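Local coordinates for thiosulfate reductase (Thermus thermophilus, PDB 2VPZ), which probably catalyses an oxidoreductase reaction on sulfur compounds such as polysulfide or thiosulfate, using a molybdenum-bound molybdopterin cofactor and a 4Fe-4S cluster, at residues 372-377 / 540-545; 492-495 / 501-504; 612-615 / 619-622; 691-696 / 737-742. One frame throughout, in Å; residues are numbered along the deposited sequence.

Contact 1: residues 372-377 / 540-545; sequences EKYPLP and IEEYLE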
loop_
_atom_site.group_PDB
_atom_site.type_symbol
_atom_site.label_atom_id
_atom_site.label_comp_id
_atom_site.label_asym_id
_atom_site.label_seq_id
_atom_site.Cartn_x
_atom_site.Cartn_y
_atom_site.Cartn_z
ATOM N N GLU A 372 20.418 -54.095 -5.962
ATOM C CA GLU A 372 20.449 -55.257 -6.795
ATOM C C GLU A 372 19.127 -56.027 -6.883
ATOM O O GLU A 372 18.450 -56.213 -5.875
ATOM C CB GLU A 372 21.654 -56.041 -6.306
ATOM C CG GLU A 372 21.582 -57.494 -6.290
ATOM C CD GLU A 372 22.943 -58.040 -6.595
ATOM O OE1 GLU A 372 23.628 -58.531 -5.664
ATOM O OE2 GLU A 372 23.323 -57.929 -7.784
ATOM N N LYS A 373 18.734 -56.421 -8.097
ATOM C CA LYS A 373 17.476 -57.141 -8.300
ATOM C C LYS A 373 17.423 -58.462 -7.527
ATOM O O LYS A 373 18.458 -58.990 -7.123
ATOM C CB LYS A 373 17.191 -57.367 -9.805
ATOM C CG LYS A 373 16.671 -56.116 -10.541
ATOM C CD LYS A 373 16.622 -56.287 -12.060
ATOM C CE LYS A 373 15.482 -57.222 -12.512
ATOM N NZ LYS A 373 14.084 -56.625 -12.456
ATOM N N TYR A 374 16.221 -58.971 -7.282
ATOM C CA TYR A 374 16.057 -60.234 -6.576
ATOM C C TYR A 374 16.405 -61.291 -7.650
ATOM O O TYR A 374 15.822 -61.229 -8.739
ATOM C CB TYR A 374 14.614 -60.370 -6.097
ATOM C CG TYR A 374 14.364 -61.604 -5.276
ATOM C CD1 TYR A 374 14.262 -61.532 -3.890
ATOM C CD2 TYR A 374 14.218 -62.851 -5.890
ATOM C CE1 TYR A 374 14.010 -62.674 -3.121
ATOM C CE2 TYR A 374 13.967 -64.016 -5.133
ATOM C CZ TYR A 374 13.859 -63.921 -3.742
ATOM O OH TYR A 374 13.585 -65.039 -2.968
ATOM N N PRO A 375 17.321 -62.279 -7.357
ATOM C CA PRO A 375 17.771 -63.341 -8.284
ATOM C C PRO A 375 16.741 -64.287 -8.895
ATOM O O PRO A 375 16.096 -65.078 -8.200
ATOM C CB PRO A 375 18.830 -64.117 -7.489
ATOM C CG PRO A 375 19.042 -63.311 -6.221
ATOM C CD PRO A 375 17.698 -62.657 -5.993
ATOM N N LEU A 376 16.641 -64.240 -10.215
ATOM C CA LEU A 376 15.648 -65.036 -10.905
ATOM C C LEU A 376 16.034 -65.436 -12.339
ATOM O O LEU A 376 16.995 -64.891 -12.923
ATOM C CB LEU A 376 14.315 -64.250 -10.958
ATOM C CG LEU A 376 13.482 -63.714 -9.770
ATOM C CD1 LEU A 376 12.272 -62.900 -10.316
ATOM C CD2 LEU A 376 12.978 -64.872 -8.875
ATOM N N PRO A 377 15.311 -66.434 -12.897
ATOM C CA PRO A 377 15.590 -66.861 -14.270
ATOM C C PRO A 377 15.194 -65.670 -15.200
ATOM O O PRO A 377 14.328 -64.860 -14.821
ATOM C CB PRO A 377 14.643 -68.045 -14.513
ATOM C CG PRO A 377 14.110 -68.466 -13.160
ATOM C CD PRO A 377 14.478 -67.393 -12.157
ATOM N N ILE A 540 6.688 -60.818 1.082
ATOM C CA ILE A 540 7.353 -59.571 0.651
ATOM C C ILE A 540 8.551 -59.140 1.549
ATOM O O ILE A 540 9.520 -58.593 1.022
ATOM C CB ILE A 540 6.354 -58.329 0.495
ATOM C CG1 ILE A 540 5.156 -58.491 1.399
ATOM C CG2 ILE A 540 5.967 -58.109 -0.983
ATOM C CD1 ILE A 540 5.346 -58.091 2.850
ATOM N N GLU A 541 8.524 -59.378 2.856
ATOM C CA GLU A 541 9.677 -59.003 3.707
ATOM C C GLU A 541 10.878 -59.928 3.428
ATOM O O GLU A 541 12.036 -59.558 3.647
ATOM C CB GLU A 541 9.357 -58.953 5.236
ATOM C CG GLU A 541 8.412 -59.999 5.795
ATOM C CD GLU A 541 6.999 -59.446 6.045
ATOM O OE1 GLU A 541 6.891 -58.450 6.798
ATOM O OE2 GLU A 541 6.021 -59.999 5.483
ATOM N N GLU A 542 10.587 -61.123 2.910
ATOM C CA GLU A 542 11.599 -62.127 2.537
ATOM C C GLU A 542 12.369 -61.542 1.328
ATOM O O GLU A 542 13.621 -61.521 1.263
ATOM C CB GLU A 542 10.895 -63.425 2.125
ATOM C CG GLU A 542 11.376 -64.716 2.768
ATOM C CD GLU A 542 11.246 -65.903 1.809
ATOM O OE1 GLU A 542 12.214 -66.159 1.060
ATOM O OE2 GLU A 542 10.158 -66.523 1.780
ATOM N N TYR A 543 11.564 -61.048 0.392
ATOM C CA TYR A 543 11.936 -60.399 -0.857
ATOM C C TYR A 543 12.764 -59.098 -0.585
ATOM O O TYR A 543 13.813 -58.881 -1.211
ATOM C CB TYR A 543 10.655 -60.067 -1.655
ATOM C CG TYR A 543 10.852 -59.395 -3.017
ATOM C CD1 TYR A 543 10.937 -60.155 -4.192
ATOM C CD2 TYR A 543 10.994 -58.004 -3.121
ATOM C CE1 TYR A 543 11.169 -59.543 -5.441
ATOM C CE2 TYR A 543 11.226 -57.374 -4.358
ATOM C CZ TYR A 543 11.315 -58.148 -5.517
ATOM O OH TYR A 543 11.552 -57.536 -6.733
ATOM N N LEU A 544 12.290 -58.268 0.347
ATOM C CA LEU A 544 12.926 -57.007 0.725
ATOM C C LEU A 544 14.267 -57.230 1.500
ATOM O O LEU A 544 15.191 -56.417 1.382
ATOM C CB LEU A 544 11.911 -56.093 1.498
ATOM C CG LEU A 544 10.503 -55.789 0.900
ATOM C CD1 LEU A 544 9.547 -55.163 1.946
ATOM C CD2 LEU A 544 10.615 -54.873 -0.343
ATOM N N GLU A 545 14.387 -58.326 2.253
ATOM C CA GLU A 545 15.637 -58.647 3.000
ATOM C C GLU A 545 16.825 -59.003 2.052
ATOM O O GLU A 545 17.968 -58.686 2.367
ATOM C CB GLU A 545 15.434 -59.776 4.046
ATOM C CG GLU A 545 14.421 -59.498 5.197
ATOM C CD GLU A 545 15.041 -58.929 6.490
ATOM O OE1 GLU A 545 16.033 -58.179 6.405
ATOM O OE2 GLU A 545 14.494 -59.230 7.592
HETATM O O HOH W 1 14.134 -57.255 -7.656
#

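Contact 2: residues 492-495 / 501-504; sequences FVLV and FIQL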
loop_
_atom_site.group_PDB
_atom_site.type_symbol
_atom_site.label_atom_id
_atom_site.label_comp_id
_atom_site.label_asym_id
_atom_site.label_seq_id
_atom_site.Cartn_x
_atom_site.Cartn_y
_atom_site.Cartn_z
ATOM N N PHE A 492 10.745 -51.540 -3.423
ATOM C CA PHE A 492 11.394 -50.224 -3.328
ATOM C C PHE A 492 11.200 -49.278 -4.496
ATOM O O PHE A 492 10.953 -49.697 -5.631
ATOM C CB PHE A 492 12.906 -50.335 -3.056
ATOM C CG PHE A 492 13.294 -51.188 -1.878
ATOM C CD1 PHE A 492 13.313 -52.582 -2.002
ATOM C CD2 PHE A 492 13.637 -50.612 -0.659
ATOM C CE1 PHE A 492 13.654 -53.404 -0.923
ATOM C CE2 PHE A 492 13.984 -51.420 0.444
ATOM C CZ PHE A 492 13.982 -52.826 0.307
ATOM N N VAL A 493 11.353 -47.993 -4.189
ATOM C CA VAL A 493 11.227 -46.895 -5.148
ATOM C C VAL A 493 12.612 -46.239 -5.352
ATOM O O VAL A 493 13.174 -45.599 -4.443
ATOM C CB VAL A 493 10.140 -45.855 -4.654
ATOM C CG1 VAL A 493 10.201 -44.564 -5.484
ATOM C CG2 VAL A 493 8.724 -46.506 -4.739
ATOM N N LEU A 494 13.171 -46.429 -6.549
ATOM C CA LEU A 494 14.486 -45.874 -6.903
ATOM C C LEU A 494 14.352 -44.572 -7.689
ATOM O O LEU A 494 13.609 -44.515 -8.665
ATOM C CB LEU A 494 15.326 -46.907 -7.713
ATOM C CG LEU A 494 15.404 -48.395 -7.311
ATOM C CD1 LEU A 494 16.520 -49.146 -8.088
ATOM C CD2 LEU A 494 15.640 -48.519 -5.793
ATOM N N VAL A 495 15.063 -43.524 -7.286
ATOM C CA VAL A 495 15.001 -42.254 -8.002
ATOM C C VAL A 495 16.354 -41.737 -8.544
ATOM O O VAL A 495 17.285 -41.475 -7.763
ATOM C CB VAL A 495 14.335 -41.101 -7.110
ATOM C CG1 VAL A 495 14.105 -39.821 -7.955
ATOM C CG2 VAL A 495 13.016 -41.596 -6.488
ATOM N N PHE A 501 18.676 -41.942 -4.841
ATOM C CA PHE A 501 18.208 -42.476 -3.576
ATOM C C PHE A 501 17.181 -43.608 -3.672
ATOM O O PHE A 501 16.592 -43.852 -4.732
ATOM C CB PHE A 501 17.746 -41.344 -2.607
ATOM C CG PHE A 501 16.612 -40.456 -3.142
ATOM C CD1 PHE A 501 15.278 -40.684 -2.765
ATOM C CD2 PHE A 501 16.882 -39.392 -4.019
ATOM C CE1 PHE A 501 14.219 -39.868 -3.249
ATOM C CE2 PHE A 501 15.844 -38.561 -4.518
ATOM C CZ PHE A 501 14.508 -38.802 -4.132
ATOM N N ILE A 502 16.983 -44.308 -2.565
ATOM C CA ILE A 502 16.077 -45.444 -2.459
ATOM C C ILE A 502 15.058 -45.210 -1.324
ATOM O O ILE A 502 15.441 -44.826 -0.213
ATOM C CB ILE A 502 16.919 -46.758 -2.189
ATOM C CG1 ILE A 502 17.983 -46.924 -3.269
ATOM C CG2 ILE A 502 15.992 -47.996 -2.106
ATOM C CD1 ILE A 502 19.050 -48.016 -2.990
ATOM N N GLN A 503 13.771 -45.411 -1.603
ATOM C CA GLN A 503 12.734 -45.227 -0.575
ATOM C C GLN A 503 11.993 -46.526 -0.242
ATOM O O GLN A 503 11.849 -47.392 -1.101
ATOM C CB GLN A 503 11.709 -44.163 -0.991
ATOM C CG GLN A 503 12.218 -43.006 -1.836
ATOM C CD GLN A 503 11.213 -41.862 -1.977
ATOM O OE1 GLN A 503 11.515 -40.711 -1.669
ATOM N NE2 GLN A 503 10.007 -42.187 -2.436
ATOM N N LEU A 504 11.516 -46.639 0.998
ATOM C CA LEU A 504 10.762 -47.802 1.484
ATOM C C LEU A 504 9.459 -47.411 2.228
ATOM O O LEU A 504 9.480 -46.533 3.097
ATOM C CB LEU A 504 11.612 -48.701 2.429
ATOM C CG LEU A 504 11.153 -50.113 2.887
ATOM C CD1 LEU A 504 10.446 -50.089 4.258
ATOM C CD2 LEU A 504 10.235 -50.743 1.817
#

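Contact 3: residues 612-615 / 619-622; sequences EEPP and YRLL. With MGD (2-amino-5,6-dimercapto-7-methyl-3,7,8a,9-tetrahydro-8-oxa-1,3,9,10-tetraaza-anthracen-4-one guanosine dinucleotide), chain I.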
loop_
_atom_site.group_PDB
_atom_site.type_symbol
_atom_site.label_atom_id
_atom_site.label_comp_id
_atom_site.label_asym_id
_atom_site.label_seq_id
_atom_site.Cartn_x
_atom_site.Cartn_y
_atom_site.Cartn_z
ATOM N N GLU A 612 -4.876 -27.070 -37.687
ATOM C CA GLU A 612 -6.261 -26.948 -38.149
ATOM C C GLU A 612 -6.942 -26.008 -37.137
ATOM O O GLU A 612 -6.733 -26.127 -35.925
ATOM C CB GLU A 612 -6.978 -28.303 -38.194
ATOM C CG GLU A 612 -8.303 -28.246 -38.984
ATOM C CD GLU A 612 -9.386 -29.254 -38.537
ATOM O OE1 GLU A 612 -9.055 -30.245 -37.846
ATOM O OE2 GLU A 612 -10.565 -29.039 -38.898
ATOM N N GLU A 613 -7.753 -25.082 -37.628
ATOM C CA GLU A 613 -8.410 -24.089 -36.776
ATOM C C GLU A 613 -9.865 -24.385 -36.341
ATOM O O GLU A 613 -10.572 -25.156 -37.001
ATOM C CB GLU A 613 -8.295 -22.720 -37.447
ATOM C CG GLU A 613 -6.842 -22.358 -37.783
ATOM C CD GLU A 613 -6.489 -20.892 -37.525
ATOM O OE1 GLU A 613 -7.315 -20.172 -36.920
ATOM O OE2 GLU A 613 -5.390 -20.486 -37.917
ATOM N N PRO A 614 -10.311 -23.794 -35.210
ATOM C CA PRO A 614 -11.687 -24.061 -34.763
ATOM C C PRO A 614 -12.748 -23.520 -35.729
ATOM O O PRO A 614 -12.537 -22.455 -36.334
ATOM C CB PRO A 614 -11.823 -23.327 -33.418
ATOM C CG PRO A 614 -10.457 -22.719 -33.117
ATOM C CD PRO A 614 -9.697 -22.708 -34.431
ATOM N N PRO A 615 -13.858 -24.272 -35.951
ATOM C CA PRO A 615 -14.843 -23.686 -36.876
ATOM C C PRO A 615 -15.507 -22.503 -36.122
ATOM O O PRO A 615 -15.536 -22.469 -34.864
ATOM C CB PRO A 615 -15.871 -24.807 -37.121
ATOM C CG PRO A 615 -15.295 -26.082 -36.538
ATOM C CD PRO A 615 -14.153 -25.680 -35.614
ATOM N N TYR A 619 -14.660 -23.266 -29.994
ATOM C CA TYR A 619 -13.405 -22.893 -29.306
ATOM C C TYR A 619 -12.477 -24.099 -29.142
ATOM O O TYR A 619 -12.959 -25.222 -29.055
ATOM C CB TYR A 619 -13.675 -22.310 -27.923
ATOM C CG TYR A 619 -14.530 -21.079 -27.937
ATOM C CD1 TYR A 619 -15.925 -21.174 -27.890
ATOM C CD2 TYR A 619 -13.951 -19.809 -28.054
ATOM C CE1 TYR A 619 -16.733 -20.039 -27.962
ATOM C CE2 TYR A 619 -14.741 -18.658 -28.131
ATOM C CZ TYR A 619 -16.134 -18.778 -28.084
ATOM O OH TYR A 619 -16.916 -17.644 -28.165
ATOM N N ARG A 620 -11.156 -23.895 -29.113
ATOM C CA ARG A 620 -10.275 -25.024 -28.876
ATOM C C ARG A 620 -10.442 -25.351 -27.365
ATOM O O ARG A 620 -10.540 -24.450 -26.538
ATOM C CB ARG A 620 -8.805 -24.706 -29.205
ATOM C CG ARG A 620 -7.876 -25.938 -29.220
ATOM C CD ARG A 620 -6.428 -25.563 -29.586
ATOM N NE ARG A 620 -6.296 -24.917 -30.891
ATOM C CZ ARG A 620 -6.241 -25.532 -32.072
ATOM N NH1 ARG A 620 -6.306 -26.856 -32.153
ATOM N NH2 ARG A 620 -6.116 -24.807 -33.189
ATOM N N LEU A 621 -10.508 -26.647 -27.038
ATOM C CA LEU A 621 -10.703 -27.176 -25.688
ATOM C C LEU A 621 -9.322 -27.385 -25.036
ATOM O O LEU A 621 -8.603 -28.309 -25.430
ATOM C CB LEU A 621 -11.448 -28.512 -25.744
ATOM C CG LEU A 621 -12.332 -29.091 -24.616
ATOM C CD1 LEU A 621 -12.169 -30.626 -24.527
ATOM C CD2 LEU A 621 -11.978 -28.415 -23.289
ATOM N N LEU A 622 -8.927 -26.509 -24.090
ATOM C CA LEU A 622 -7.637 -26.646 -23.415
ATOM C C LEU A 622 -7.987 -27.297 -22.047
ATOM O O LEU A 622 -9.142 -27.276 -21.623
ATOM C CB LEU A 622 -6.909 -25.295 -23.299
ATOM C CG LEU A 622 -6.624 -24.469 -24.596
ATOM C CD1 LEU A 622 -5.825 -23.170 -24.287
ATOM C CD2 LEU A 622 -5.865 -25.332 -25.628
HETATM P PB MGD I . 1.156 -28.687 -19.860
HETATM O O1B MGD I . 0.244 -29.410 -20.771
HETATM O O2B MGD I . 2.483 -28.313 -20.292
HETATM O O3B MGD I . 1.073 -29.717 -18.639
HETATM O O3A MGD I . 0.960 -30.712 -16.299
HETATM P PA MGD I . 1.933 -30.015 -17.327
HETATM O O1A MGD I . 2.980 -31.011 -17.507
HETATM O O2A MGD I . 2.427 -28.783 -16.734
HETATM O "O5'" MGD I . 0.480 -27.378 -19.357
HETATM C "C5'" MGD I . -0.906 -27.070 -19.191
HETATM C "C4'" MGD I . -0.915 -25.649 -19.730
HETATM O "O4'" MGD I . -0.666 -25.858 -21.111
HETATM C "C3'" MGD I . -2.246 -24.852 -19.680
HETATM O "O3'" MGD I . -2.038 -23.520 -19.143
HETATM C "C2'" MGD I . -2.699 -24.721 -21.156
HETATM O "O2'" MGD I . -3.056 -23.369 -21.411
HETATM C "C1'" MGD I . -1.397 -24.899 -21.897
HETATM N N9 MGD I . -1.416 -25.030 -23.380
HETATM C C8 MGD I . -2.405 -25.596 -24.140
HETATM N N7 MGD I . -2.110 -25.543 -25.469
HETATM C C5 MGD I . -0.914 -24.907 -25.570
HETATM C C6 MGD I . -0.066 -24.442 -26.687
HETATM O O6 MGD I . -0.420 -24.747 -27.831
HETATM N N1 MGD I . 1.074 -23.809 -26.418
HETATM C C2 MGD I . 1.447 -23.501 -25.146
HETATM N N2 MGD I . 2.634 -22.836 -24.916
HETATM N N3 MGD I . 0.711 -23.885 -24.057
HETATM C C4 MGD I . -0.453 -24.576 -24.199
HETATM C C10 MGD I . 0.511 -32.049 -16.242
HETATM C C11 MGD I . 1.399 -32.702 -15.234
HETATM O O11 MGD I . 1.085 -32.156 -13.944
HETATM C C12 MGD I . 1.437 -34.249 -15.337
HETATM S S12 MGD I . 1.742 -35.032 -16.795
HETATM C C13 MGD I . 1.238 -35.081 -14.252
HETATM S S13 MGD I . 1.414 -36.768 -14.408
HETATM C C14 MGD I . 0.892 -34.516 -12.899
HETATM N N15 MGD I . -0.463 -34.622 -12.501
HETATM C C16 MGD I . -1.006 -33.765 -11.579
HETATM C C17 MGD I . -2.419 -33.829 -11.062
HETATM O O17 MGD I . -3.176 -34.764 -11.444
HETATM N N18 MGD I . -2.840 -32.924 -10.114
HETATM C C19 MGD I . -1.988 -31.932 -9.746
HETATM N N19 MGD I . -2.460 -31.036 -8.901
HETATM N N20 MGD I . -0.697 -31.747 -10.181
HETATM C C21 MGD I . -0.183 -32.669 -11.052
HETATM N N22 MGD I . 1.041 -32.571 -11.548
HETATM C C23 MGD I . 1.410 -33.093 -12.821
HETATM O O HOH W 2 -5.961 -28.765 -34.235
#

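Contact 4: residues 691-696 / 737-742; sequences DCVYIV and NFVRLE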
loop_
_atom_site.group_PDB
_atom_site.type_symbol
_atom_site.label_atom_id
_atom_site.label_comp_id
_atom_site.label_asym_id
_atom_site.label_seq_id
_atom_site.Cartn_x
_atom_site.Cartn_y
_atom_site.Cartn_z
ATOM N N ASP A 691 -9.948 -17.438 -28.905
ATOM C CA ASP A 691 -9.745 -18.704 -29.679
ATOM C C ASP A 691 -10.056 -19.948 -28.858
ATOM O O ASP A 691 -10.129 -21.068 -29.386
ATOM C CB ASP A 691 -8.283 -19.097 -29.883
ATOM C CG ASP A 691 -7.474 -18.169 -30.713
ATOM O OD1 ASP A 691 -7.886 -17.884 -31.834
ATOM O OD2 ASP A 691 -6.375 -17.814 -30.248
ATOM N N CYS A 692 -9.993 -19.762 -27.553
ATOM C CA CYS A 692 -10.018 -20.856 -26.630
ATOM C C CYS A 692 -10.967 -20.829 -25.512
ATOM O O CYS A 692 -11.568 -19.806 -25.191
ATOM C CB CYS A 692 -8.602 -21.025 -26.031
ATOM S SG CYS A 692 -7.217 -21.244 -27.143
ATOM N N VAL A 693 -10.989 -21.984 -24.870
ATOM C CA VAL A 693 -11.788 -22.291 -23.706
ATOM C C VAL A 693 -10.932 -23.346 -22.923
ATOM O O VAL A 693 -10.162 -24.119 -23.510
ATOM C CB VAL A 693 -13.221 -22.803 -24.202
ATOM C CG1 VAL A 693 -13.563 -24.160 -23.651
ATOM C CG2 VAL A 693 -14.298 -21.751 -23.836
ATOM N N TYR A 694 -11.023 -23.330 -21.602
ATOM C CA TYR A 694 -10.221 -24.195 -20.726
ATOM C C TYR A 694 -11.052 -24.823 -19.566
ATOM O O TYR A 694 -11.931 -24.148 -19.024
ATOM C CB TYR A 694 -9.064 -23.338 -20.130
ATOM C CG TYR A 694 -8.218 -23.988 -19.029
ATOM C CD1 TYR A 694 -7.109 -24.773 -19.343
ATOM C CD2 TYR A 694 -8.561 -23.847 -17.671
ATOM C CE1 TYR A 694 -6.343 -25.420 -18.343
ATOM C CE2 TYR A 694 -7.807 -24.489 -16.654
ATOM C CZ TYR A 694 -6.694 -25.278 -17.003
ATOM O OH TYR A 694 -5.939 -25.918 -16.038
ATOM N N ILE A 695 -10.831 -26.098 -19.234
ATOM C CA ILE A 695 -11.488 -26.762 -18.086
ATOM C C ILE A 695 -10.473 -27.709 -17.418
ATOM O O ILE A 695 -9.573 -28.223 -18.090
ATOM C CB ILE A 695 -12.775 -27.617 -18.467
ATOM C CG1 ILE A 695 -12.417 -28.750 -19.420
ATOM C CG2 ILE A 695 -13.895 -26.685 -19.008
ATOM C CD1 ILE A 695 -13.532 -29.831 -19.618
ATOM N N VAL A 696 -10.560 -27.908 -16.103
ATOM C CA VAL A 696 -9.660 -28.837 -15.417
ATOM C C VAL A 696 -10.116 -30.291 -15.717
ATOM O O VAL A 696 -11.318 -30.584 -15.642
ATOM C CB VAL A 696 -9.635 -28.581 -13.868
ATOM C CG1 VAL A 696 -9.016 -29.799 -13.114
ATOM C CG2 VAL A 696 -8.847 -27.277 -13.552
ATOM N N ASN A 737 -9.390 -31.040 -30.423
ATOM C CA ASN A 737 -10.855 -31.027 -30.281
ATOM C C ASN A 737 -11.379 -29.599 -30.089
ATOM O O ASN A 737 -10.727 -28.760 -29.466
ATOM C CB ASN A 737 -11.307 -31.938 -29.122
ATOM C CG ASN A 737 -11.068 -33.429 -29.408
ATOM O OD1 ASN A 737 -11.886 -34.093 -30.055
ATOM N ND2 ASN A 737 -9.929 -33.945 -28.939
ATOM N N PHE A 738 -12.549 -29.339 -30.663
ATOM C CA PHE A 738 -13.221 -28.051 -30.616
ATOM C C PHE A 738 -14.565 -28.251 -29.914
ATOM O O PHE A 738 -15.218 -29.296 -30.058
ATOM C CB PHE A 738 -13.389 -27.503 -32.052
ATOM C CG PHE A 738 -12.096 -27.507 -32.877
ATOM C CD1 PHE A 738 -11.989 -28.278 -34.036
ATOM C CD2 PHE A 738 -10.984 -26.744 -32.480
ATOM C CE1 PHE A 738 -10.780 -28.308 -34.790
ATOM C CE2 PHE A 738 -9.766 -26.756 -33.222
ATOM C CZ PHE A 738 -9.669 -27.540 -34.379
ATOM N N VAL A 739 -14.964 -27.244 -29.157
ATOM C CA VAL A 739 -16.173 -27.292 -28.366
ATOM C C VAL A 739 -16.959 -25.961 -28.440
ATOM O O VAL A 739 -16.347 -24.902 -28.632
ATOM C CB VAL A 739 -15.746 -27.607 -26.893
ATOM C CG1 VAL A 739 -15.491 -26.309 -26.125
ATOM C CG2 VAL A 739 -16.749 -28.510 -26.224
ATOM N N ARG A 740 -18.294 -26.014 -28.353
ATOM C CA ARG A 740 -19.127 -24.801 -28.334
ATOM C C ARG A 740 -20.031 -24.833 -27.079
ATOM O O ARG A 740 -20.310 -25.910 -26.539
ATOM C CB ARG A 740 -19.950 -24.655 -29.601
ATOM C CG ARG A 740 -21.016 -25.659 -29.659
ATOM C CD ARG A 740 -21.634 -25.756 -30.998
ATOM N NE ARG A 740 -23.017 -26.045 -30.745
ATOM C CZ ARG A 740 -23.569 -27.219 -30.928
ATOM N NH1 ARG A 740 -22.828 -28.199 -31.394
ATOM N NH2 ARG A 740 -24.846 -27.430 -30.599
ATOM N N LEU A 741 -20.469 -23.666 -26.605
ATOM C CA LEU A 741 -21.273 -23.565 -25.385
ATOM C C LEU A 741 -22.769 -23.268 -25.607
ATOM O O LEU A 741 -23.128 -22.353 -26.347
ATOM C CB LEU A 741 -20.657 -22.542 -24.400
ATOM C CG LEU A 741 -19.262 -21.885 -24.372
ATOM C CD1 LEU A 741 -19.133 -21.363 -22.934
ATOM C CD2 LEU A 741 -18.043 -22.785 -24.723
ATOM N N GLU A 742 -23.615 -24.038 -24.929
ATOM C CA GLU A 742 -25.073 -23.979 -25.023
ATOM C C GLU A 742 -25.648 -23.705 -23.618
ATOM O O GLU A 742 -25.380 -24.471 -22.695
ATOM C CB GLU A 742 -25.541 -25.336 -25.569
ATOM C CG GLU A 742 -27.030 -25.564 -25.849
ATOM C CD GLU A 742 -27.313 -26.983 -26.392
ATOM O OE1 GLU A 742 -27.643 -27.884 -25.581
ATOM O OE2 GLU A 742 -27.178 -27.175 -27.630
#

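Contact 1: residues 372-377 / 540-545
Tyr374 and Tyr543 carry most of this contact, their rings nearly parallel, with planes 5° apart, but strongly offset, little of one ring lying over the other; the centroids stand 5.0 Å apart. Tyr374 CB and CD1 meet the CE1-CD1 side of Tyr543: CB lies 3.6 Å from Tyr543 CE1, and CD1 3.6 Å from Tyr543 CD1. With CG anti to the backbone N in both residues (chi1 -176° in Tyr374, -179° in Tyr543), each ring extends across to the other. Tyr543 O lies at the edge of the Tyr374 ring, in its plane. The pair fastens a long irregular loop, which follows helix 341-354, onto helix 540-551. Trp537 meets both rings edge-to-face and Tyr150 of helix 149-160 touches Tyr543. A water accepts from Tyr374 N at 2.7 Å and is hydrogen-bonded to Tyr543 OH at 2.8 Å, a hydroxyl that also bonds Asp491. Glu542 stays at the margin: its OE1 lies 4.4 Å from Tyr374 OH, while its other carboxylate oxygen bonds the backbone N of Lys538.

Contact 2: residues 492-495 / 501-504
Phe492 packs its ring against Ile502 and Leu504 at the open end of an antiparallel beta hairpin, strands 493-495 and 501-503, which strand 563-565 extends into a three-stranded sheet. Its CB lies 3.7 Å from Gln503 O and 4.0 Å from Ile502 CG2; CD2, also by Gln503 O, is 3.8 Å from that same methyl, CE2 is 4.0 Å from Leu504 CG, and CE1 packs on Leu544 CD2 of helix 540-551. With CG anti to the carbonyl carbon (chi1 -52°), the ring swings over to the partner strand. Cut back to an alanine, Phe492 would probably leave Ile502 CG2 and Leu504 without the ring and open a gap toward helix 540-551. Val493-Gln503 and Val495-Phe501 are hydrogen-bonded pairs, with Leu494-Ile502 non-hydrogen-bonded between them. Gln503 NE2 bonds Arg50 O, its side chain about 6 Å from that of Cys51, a 4Fe-4S cluster ligand. Val495 CB sits over one face of the Phe501 ring, 4.0 Å from its centroid and 19° off the normal.

Contact 3: residues 612-615 / 619-622
Glu612 meets Arg620 through its backbone carbonyl: Arg620 NH2 donates to Glu612 O at 3.1 Å, with an N-H...O angle of 160°. The oxygen lies near the guanidinium plane, at its edge, and the donor is tilted 21° from the carbonyl plane. A water in the guanidinium plane, at its edge, closes a second path, donating to Glu612 O and accepting from Arg620 NH1 at 2.8 Å. Next in sequence, Glu613 turns away and forms a salt bridge with Lys253. Pro614 lays its ring beside the strand, CG 4.2 Å from Arg620 N. The Arg620 side chain reaches back to the loop through a bend at chi3 (-59°), and NH1 also bonds Arg735 O. A leucine in its place would probably leave Arg735 O without this donor, Glu612 O with at most its water, and the water without NH1. Strand 619-624 belongs to the dinucleotide-binding region, and Leu622 CD2 touches MGD N7 at 3.8 Å. A positively charged guanidinium thus grips neutral carbonyls, tying loop to strand without a carboxylate across this contact.

Contact 4: residues 691-696 / 737-742
Val693 faces Val739 and Leu741 from too far off for backbone pairing: the CA atoms of Val693 and Val739 are 8.1 Å apart, and no hydrogen bond joins the two segments. Each methyl of Val693 has its own partner. CG1 meets Val739 CG1 at 3.8 Å, the two side chains set roughly perpendicular, and CG2 meets Leu741 CD2 at 4.0 Å, these two lying alongside but pointing opposite ways. All three CB atoms are directed toward the opposing segment. The two branches of Val693 diverge from CB, one to each neighbour. The spacing reflects the strand order of the mixed sheet, which is consistent with the double-psi beta-barrel type of dinucleotide-binding domain: strand 619-624 runs between strands 692-696 and 738-744 and takes backbone hydrogen bonds from both sides, with Tyr619 pairing to Val739 and Leu622 to Val693. Val693 therefore contacts a strand that is not its direct neighbour, and its side chain also touches Tyr619. Leu669 of strand 666-671 lies against Val739 and Leu741, and Val649 of strand 648-650 against Val693.

In the fold
Contacts 3 and 4 both reach the same sheet, contact 3 through strand 619-624 alone; their centres are about 7 Å apart, and Phe738 packs on the Pro614 loop. Contacts 1 and 2 lie on the other side of the chain's centre, roughly 41 to 51 Å from that pair between centres, and meet where Leu544 of helix 540-551 packs on Phe492. Contacts 2 and 4 are buried, contacts 1 and 3 only partly so. Chemistry follows place: the hairpin of contact 2 joins backbone bonds to apolar packing, contact 4 is aliphatic alone, and the two loop contacts use waters, with tyrosine rings in one and a guanidinium in the other.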